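Local coordinates for protein Thf1 (Thermosynechococcus elongatus, PDB 5MJR) that associates with the FtsH protease complex involved in photosystem II repair in cyanobacteria and may take part in photosynthetic membrane biogenesis, at residues A30-H35 and A96-A100; H35-I39 and D89-I93. All coordinates share one frame. Residues are numbered along the deposited sequence.

Contact 1: residues A30-H35 and A96-A100; sequences AFYAAH and ALCVA
Two alpha-helical ends pack side by side in this all-helical protein of the THF1 family: residues 30-34, the last turn of helix 24-34, and residues 96-100, the last turn of helix 90-100. They run roughly antiparallel, with 139° between their N-to-C directions, and their axes approach to 8.2 Å. Such a close approach is possible because small residues face each other. The register pairs Ala30 with Ala100 (CA-CA 5.0 Å) and Ala34 with Ala96 (CA-CA 5.2 Å), one turn apart on both helices, and all four CA-to-CB bonds point toward the opposite segment. Within the turns, Ala34 N bonds to Ala30 O at 3.1 Å and Ala100 N to Ala96 O at 2.9 Å; His35, at phi/psi -133/107, breaks the helical path.

The interface is apolar. Methyl groups meet at 3.6 Å between Ala34 CB and Ala96 CB and at 4.0 Å between Ala30 CB and Ala100 CB, while Val99 CG2 lies 4.3 Å from Ala34 CB. The aromatic contribution comes from Phe31, in the t rotamer, whose side chain also packs on Ile47 and Leu51 of helix 41-58. Phe31 N lies 3.6 Å from Ala100 CB. The ring meets the second helix with its edge, bringing Phe31 CD1 to 3.7 Å from Ala96 C and 3.6 Å from Leu97 N.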
ATOM      1  N   ALA A  30       6.098   1.599 -20.832  1.00 11.81           N
ATOM      2  CA  ALA A  30       4.656   1.702 -20.786  1.00 10.82           C
ATOM      3  C   ALA A  30       4.206   2.920 -19.951  1.00 10.76           C
ATOM      4  O   ALA A  30       3.282   3.643 -20.294  1.00 12.25           O
ATOM      5  CB  ALA A  30       4.012   0.408 -20.358  1.00 12.32           C
ATOM      6  N   PHE A  31       4.883   3.089 -18.829  1.00  9.80           N
ATOM      7  CA  PHE A  31       4.597   4.224 -17.972  1.00 10.05           C
ATOM      8  C   PHE A  31       4.765   5.553 -18.693  1.00  9.15           C
ATOM      9  O   PHE A  31       3.874   6.416 -18.730  1.00 10.12           O
ATOM     10  CB  PHE A  31       5.442   4.187 -16.718  1.00  9.79           C
ATOM     11  CG  PHE A  31       5.281   5.439 -15.832  1.00  9.78           C
ATOM     12  CD1 PHE A  31       4.191   5.605 -15.059  1.00  9.77           C
ATOM     13  CD2 PHE A  31       6.191   6.478 -15.931  1.00 11.25           C
ATOM     14  CE1 PHE A  31       3.968   6.744 -14.357  1.00 10.66           C
ATOM     15  CE2 PHE A  31       5.974   7.632 -15.212  1.00 12.02           C
ATOM     16  CZ  PHE A  31       4.833   7.762 -14.396  1.00 10.73           C
ATOM     17  N   TYR A  32       5.951   5.709 -19.342  1.00 10.49           N
ATOM     18  CA  TYR A  32       6.256   6.968 -20.036  1.00 11.33           C
ATOM     19  C   TYR A  32       5.524   7.192 -21.318  1.00 13.04           C
ATOM     20  O   TYR A  32       5.401   8.346 -21.745  1.00 16.12           O
ATOM     21  CB  TYR A  32       7.764   7.065 -20.222  1.00 12.64           C
ATOM     22  CG  TYR A  32       8.499   7.330 -18.888  1.00 12.48           C
ATOM     23  CD1 TYR A  32       8.338   8.543 -18.196  1.00 11.91           C
ATOM     24  CD2 TYR A  32       9.373   6.444 -18.348  1.00 12.85           C
ATOM     25  CE1 TYR A  32       8.948   8.829 -16.994  1.00 12.51           C
ATOM     26  CE2 TYR A  32      10.042   6.729 -17.093  1.00 12.89           C
ATOM     27  CZ  TYR A  32       9.848   7.929 -16.482  1.00 12.70           C
ATOM     28  OH  TYR A  32      10.466   8.165 -15.275  1.00 16.43           O
ATOM     29  N   ALA A  33       4.977   6.117 -21.879  1.00 11.85           N
ATOM     30  CA  ALA A  33       4.053   6.217 -23.056  1.00 12.56           C
ATOM     31  C   ALA A  33       2.656   6.744 -22.577  1.00 12.28           C
ATOM     32  O   ALA A  33       1.994   7.459 -23.350  1.00 16.36           O
ATOM     33  CB  ALA A  33       3.922   4.898 -23.751  1.00 15.96           C
ATOM     34  N   ALA A  34       2.273   6.327 -21.349  1.00 11.79           N
ATOM     35  CA  ALA A  34       0.937   6.659 -20.800  1.00 11.42           C
ATOM     36  C   ALA A  34       0.916   8.053 -20.129  1.00 11.00           C
ATOM     37  O   ALA A  34      -0.098   8.668 -20.084  1.00 15.74           O
ATOM     38  CB  ALA A  34       0.534   5.567 -19.813  1.00 13.87           C
ATOM     39  N   HIS A  35       2.083   8.508 -19.643  1.00 11.21           N
ATOM     40  CA  HIS A  35       2.212   9.840 -19.077  1.00 11.56           C
ATOM     41  C   HIS A  35       3.465  10.483 -19.676  1.00 11.46           C
ATOM     42  O   HIS A  35       4.574  10.170 -19.242  1.00 14.07           O
ATOM     43  CB  HIS A  35       2.292   9.820 -17.551  1.00 11.49           C
ATOM     44  CG  HIS A  35       2.318  11.159 -16.959  1.00 10.99           C
ATOM     45  ND1 HIS A  35       1.202  11.934 -16.854  1.00 14.83           N
ATOM     46  CD2 HIS A  35       3.364  11.888 -16.429  1.00 12.33           C
ATOM     47  CE1 HIS A  35       1.552  13.113 -16.290  1.00 13.78           C
ATOM     48  NE2 HIS A  35       2.821  13.093 -16.015  1.00 13.40           N
ATOM     49  N   ALA A  96      -1.176   5.919 -15.076  1.00  8.67           N
ATOM     50  CA  ALA A  96      -0.066   5.403 -15.868  1.00  9.10           C
ATOM     51  C   ALA A  96       0.731   4.318 -15.158  1.00  8.82           C
ATOM     52  O   ALA A  96       1.142   3.282 -15.736  1.00  9.82           O
ATOM     53  CB  ALA A  96       0.812   6.536 -16.356  1.00 10.04           C
ATOM     54  N   LEU A  97       0.965   4.545 -13.867  1.00  9.16           N
ATOM     55  CA  LEU A  97       1.697   3.596 -13.041  1.00 10.40           C
ATOM     56  C   LEU A  97       0.910   2.263 -13.028  1.00  8.88           C
ATOM     57  O   LEU A  97       1.499   1.205 -13.243  1.00  9.26           O
ATOM     58  CB  LEU A  97       1.801   4.162 -11.608  1.00 12.82           C
ATOM     59  CG  LEU A  97       2.608   3.219 -10.652  1.00 17.77           C
ATOM     60  CD1 LEU A  97       3.742   3.959  -9.962  1.00 21.34           C
ATOM     61  CD2 LEU A  97       1.675   2.922  -9.580  1.00 28.86           C
ATOM     62  N   CYS A  98      -0.386   2.313 -12.834  1.00  8.75           N
ATOM     63  CA  CYS A  98      -1.123   1.051 -12.746  1.00  8.83           C
ATOM     64  C   CYS A  98      -1.187   0.313 -14.066  1.00  9.58           C
ATOM     65  O   CYS A  98      -0.940  -0.910 -14.143  1.00 10.20           O
ATOM     66  CB  CYS A  98      -2.535   1.310 -12.205  1.00  9.78           C
ATOM     67  SG  CYS A  98      -2.553   1.775 -10.467  1.00 11.41           S
ATOM     68  N   VAL A  99      -1.493   1.049 -15.154  1.00  8.86           N
ATOM     69  CA  VAL A  99      -1.584   0.364 -16.441  1.00 10.43           C
ATOM     70  C   VAL A  99      -0.237  -0.188 -16.856  1.00 10.09           C
ATOM     71  O   VAL A  99      -0.181  -1.291 -17.458  1.00 11.37           O
ATOM     72  CB  VAL A  99      -2.281   1.193 -17.525  1.00 12.87           C
ATOM     73  CG1 VAL A  99      -3.660   1.609 -17.159  1.00 14.63           C
ATOM     74  CG2 VAL A  99      -1.535   2.342 -17.949  1.00 18.53           C
ATOM     75  N   ALA A 100       0.860   0.501 -16.529  1.00  9.79           N
ATOM     76  CA  ALA A 100       2.192  -0.015 -16.838  1.00  9.66           C
ATOM     77  C   ALA A 100       2.499  -1.354 -16.138  1.00 10.11           C
ATOM     78  O   ALA A 100       3.309  -2.154 -16.627  1.00 12.91           O
ATOM     79  CB  ALA A 100       3.225   1.000 -16.463  1.00 11.12           C
TER

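Contact 2: residues H35-I39 and D89-I93; sequences HTRPI and DRDRI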
ATOM      1  N   HIS A  35       2.083   8.508 -19.643  1.00 11.21           N
ATOM      2  CA  HIS A  35       2.212   9.840 -19.077  1.00 11.56           C
ATOM      3  C   HIS A  35       3.465  10.483 -19.676  1.00 11.46           C
ATOM      4  O   HIS A  35       4.574  10.170 -19.242  1.00 14.07           O
ATOM      5  CB  HIS A  35       2.292   9.820 -17.551  1.00 11.49           C
ATOM      6  CG  HIS A  35       2.318  11.159 -16.959  1.00 10.99           C
ATOM      7  ND1 HIS A  35       1.202  11.934 -16.854  1.00 14.83           N
ATOM      8  CD2 HIS A  35       3.364  11.888 -16.429  1.00 12.33           C
ATOM      9  CE1 HIS A  35       1.552  13.113 -16.290  1.00 13.78           C
ATOM     10  NE2 HIS A  35       2.821  13.093 -16.015  1.00 13.40           N
ATOM     11  N   THR A  36       3.260  11.436 -20.575  1.00 11.37           N
ATOM     12  CA  THR A  36       4.315  11.999 -21.337  1.00 12.40           C
ATOM     13  C   THR A  36       4.780  13.355 -20.810  1.00 14.53           C
ATOM     14  O   THR A  36       5.812  13.895 -21.282  1.00 17.08           O
ATOM     15  CB  THR A  36       3.905  12.149 -22.817  1.00 12.56           C
ATOM     16  OG1 THR A  36       2.893  13.131 -22.942  1.00 14.54           O
ATOM     17  CG2 THR A  36       3.455  10.873 -23.439  1.00 13.51           C
ATOM     18  N   ARG A  37       4.039  13.900 -19.872  1.00 14.09           N
ATOM     19  CA  ARG A  37       4.358  15.236 -19.329  1.00 12.87           C
ATOM     20  C   ARG A  37       5.529  15.120 -18.424  1.00 12.57           C
ATOM     21  O   ARG A  37       5.778  14.118 -17.746  1.00 14.73           O
ATOM     22  CB  ARG A  37       3.134  15.834 -18.596  1.00 15.01           C
ATOM     23  CG  ARG A  37       1.949  15.977 -19.513  1.00 23.80           C
ATOM     24  CD  ARG A  37       0.846  16.602 -18.714  1.00 33.28           C
ATOM     25  NE  ARG A  37      -0.300  16.757 -19.595  1.00 61.03           N
ATOM     26  CZ  ARG A  37      -1.367  17.454 -19.255  1.00 53.48           C
ATOM     27  NH1 ARG A  37      -1.435  18.019 -18.061  1.00 66.71           N
ATOM     28  NH2 ARG A  37      -2.382  17.535 -20.114  1.00 73.38           N
ATOM     29  N   PRO A  38       6.312  16.200 -18.322  1.00 15.75           N
ATOM     30  CA  PRO A  38       7.499  16.148 -17.495  1.00 15.94           C
ATOM     31  C   PRO A  38       7.242  15.823 -16.039  1.00 12.38           C
ATOM     32  O   PRO A  38       6.268  16.343 -15.475  1.00 14.03           O
ATOM     33  CB  PRO A  38       8.060  17.595 -17.664  1.00 19.21           C
ATOM     34  CG  PRO A  38       7.548  18.055 -18.919  1.00 21.34           C
ATOM     35  CD  PRO A  38       6.222  17.475 -19.071  1.00 20.65           C
ATOM     36  N   ILE A  39       8.118  15.012 -15.469  1.00 11.64           N
ATOM     37  CA  ILE A  39       8.090  14.717 -14.019  1.00 10.87           C
ATOM     38  C   ILE A  39       9.445  15.109 -13.410  1.00 12.60           C
ATOM     39  O   ILE A  39      10.506  14.680 -13.894  1.00 12.90           O
ATOM     40  CB  ILE A  39       7.884  13.202 -13.736  1.00 11.07           C
ATOM     41  CG1 ILE A  39       6.568  12.729 -14.385  1.00 12.28           C
ATOM     42  CG2 ILE A  39       7.912  12.920 -12.232  1.00 12.84           C
ATOM     43  CD1 ILE A  39       6.428  11.223 -14.361  1.00 14.84           C
ATOM     44  N   ASP A  89      -1.383  16.743 -12.350  1.00 12.98           N
ATOM     45  CA  ASP A  89      -0.907  15.568 -13.027  1.00 13.19           C
ATOM     46  C   ASP A  89      -0.892  14.309 -12.157  1.00 12.90           C
ATOM     47  O   ASP A  89      -0.633  13.242 -12.694  1.00 12.57           O
ATOM     48  CB  ASP A  89       0.504  15.767 -13.626  1.00 13.41           C
ATOM     49  CG  ASP A  89       0.540  16.740 -14.826  1.00 15.45           C
ATOM     50  OD1 ASP A  89      -0.523  17.189 -15.326  1.00 18.40           O
ATOM     51  OD2 ASP A  89       1.663  16.900 -15.289  1.00 17.08           O
ATOM     52  N   ARG A  90      -1.151  14.454 -10.836  1.00 13.77           N
ATOM     53  CA  ARG A  90      -0.961  13.320  -9.964  1.00 13.83           C
ATOM     54  C   ARG A  90      -1.880  12.107 -10.274  1.00 14.06           C
ATOM     55  O   ARG A  90      -1.407  10.967 -10.350  1.00 12.40           O
ATOM     56  CB  ARG A  90      -1.126  13.848  -8.556  1.00 16.11           C
ATOM     57  CG  ARG A  90      -0.946  12.822  -7.543  1.00 18.05           C
ATOM     58  CD  ARG A  90      -0.770  13.486  -6.192  1.00 20.12           C
ATOM     59  NE  ARG A  90      -1.803  14.450  -5.938  1.00 22.29           N
ATOM     60  CZ  ARG A  90      -1.685  15.567  -5.237  1.00 20.46           C
ATOM     61  NH1 ARG A  90      -0.535  15.848  -4.562  1.00 21.20           N
ATOM     62  NH2 ARG A  90      -2.726  16.433  -5.217  1.00 23.01           N
ATOM     63  N   ASP A  91      -3.123  12.395 -10.604  1.00 13.01           N
ATOM     64  CA  ASP A  91      -4.027  11.284 -10.970  1.00 15.08           C
ATOM     65  C   ASP A  91      -3.649  10.597 -12.308  1.00 12.10           C
ATOM     66  O   ASP A  91      -3.720   9.364 -12.442  1.00 13.64           O
ATOM     67  CB  ASP A  91      -5.485  11.713 -11.054  1.00 20.19           C
ATOM     68  CG  ASP A  91      -6.058  12.168  -9.649  1.00 37.65           C
ATOM     69  OD1 ASP A  91      -5.434  11.847  -8.565  1.00 31.67           O
ATOM     70  OD2 ASP A  91      -7.107  12.887  -9.571  1.00 39.70           O
ATOM     71  N   ARG A  92      -3.170  11.380 -13.270  1.00 12.85           N
ATOM     72  CA  ARG A  92      -2.717  10.802 -14.509  1.00 11.94           C
ATOM     73  C   ARG A  92      -1.488   9.962 -14.287  1.00 11.15           C
ATOM     74  O   ARG A  92      -1.309   8.905 -14.919  1.00 10.78           O
ATOM     75  CB  ARG A  92      -2.284  11.950 -15.527  1.00 16.25           C
ATOM     76  CG  ARG A  92      -3.452  12.621 -16.124  1.00 22.79           C
ATOM     77  CD  ARG A  92      -2.974  13.890 -16.846  1.00 28.80           C
ATOM     78  NE  ARG A  92      -3.974  14.577 -17.657  1.00 39.20           N
ATOM     79  CZ  ARG A  92      -4.436  15.814 -17.475  1.00 63.84           C
ATOM     80  NH1 ARG A  92      -4.034  16.598 -16.448  1.00 69.46           N
ATOM     81  NH2 ARG A  92      -5.345  16.293 -18.340  1.00 82.41           N
ATOM     82  N   ILE A  93      -0.612  10.358 -13.405  1.00  9.42           N
ATOM     83  CA  ILE A  93       0.552   9.571 -13.076  1.00  8.31           C
ATOM     84  C   ILE A  93       0.148   8.201 -12.414  1.00  8.40           C
ATOM     85  O   ILE A  93       0.716   7.172 -12.740  1.00  8.77           O
ATOM     86  CB  ILE A  93       1.554  10.335 -12.151  1.00  8.48           C
ATOM     87  CG1 ILE A  93       2.181  11.498 -12.973  1.00 10.48           C
ATOM     88  CG2 ILE A  93       2.579   9.444 -11.542  1.00 10.35           C
ATOM     89  CD1 ILE A  93       2.966  12.468 -12.184  1.00 11.86           C
TER
HETATM   90  O   HOH W   1       3.778  15.443 -14.545  1.00 13.36           O
HETATM   91  O   HOH W   2      -4.471  19.142 -18.757  1.00 52.49           O
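Asp89 supplies the acidic group of the contact. Asp89 OD1 accepts a hydrogen bond from Arg37 NH1 at 3.0 Å, in a salt bridge that reaches the edge of the guanidinium group. The other carboxylate oxygen, Asp89 OD2, takes a hydrogen bond from water 1 at 2.7 Å; the same water donates to Pro38 O at 2.8 Å and is hydrogen-bonded to His35 NE2 at 2.9 Å, so one solvent molecule ties the carboxylate to both the backbone and the imidazole of the loop. Asp89 CB also packs 3.9 Å from His35 CE1. Arg90 turns away from the loop, and its NH1 bonds instead to the carbonyl of Met81. By here the chain is helical, part of helix 90-100, with Ile93 N bonded to Asp89 O at 3.0 Å, and it lies against the linker that joins helix 24-34 to helix 41-58 in this helical fold. Arg92, one turn on from Asp89, completes a salt-bridge network: Arg92 NH1 makes a long salt bridge to Asp89 OD1 at 3.7 Å, and the shared carboxylate offsets the close approach of two like charges, Arg37 NH1 and Arg92 NH1 at 3.4 Å. Water 2 accepts from Arg37 NH2 at 3.0 Å and, weakly, from Arg92 NH2 at 3.0 Å. Further in, Ile93 lays CG1 over the face of the His35 ring, 3.6 Å from its centroid and 15° off the normal, a CH-pi contact. Ile93 CD1 then meets Ile39 CG1 at 4.2 Å, beside Tyr84 and Ile47.

In the fold
Contacts 1 and 2 lie about 9 Å apart, centre to centre, on the same side of the chain's centre, and follow one another along helix 90-100: contact 2 lies toward its N-terminal side, contact 1 at its C-terminal end. Along the chain the order is 30-35, 35-39, 89-93, 96-100, so contact 2 is nested within the loop that contact 1 closes, and His35 belongs to both. They also touch directly, with Phe31 CE1 3.7 Å from Ile93 O and Phe31 CE2 3.7 Å from Ile39 CD1. Helix 24-34 and the loop that follows it thus pack in succession along helix 90-100, with Ile47 of helix 41-58 packing on Phe31, Ile39 and Ile93.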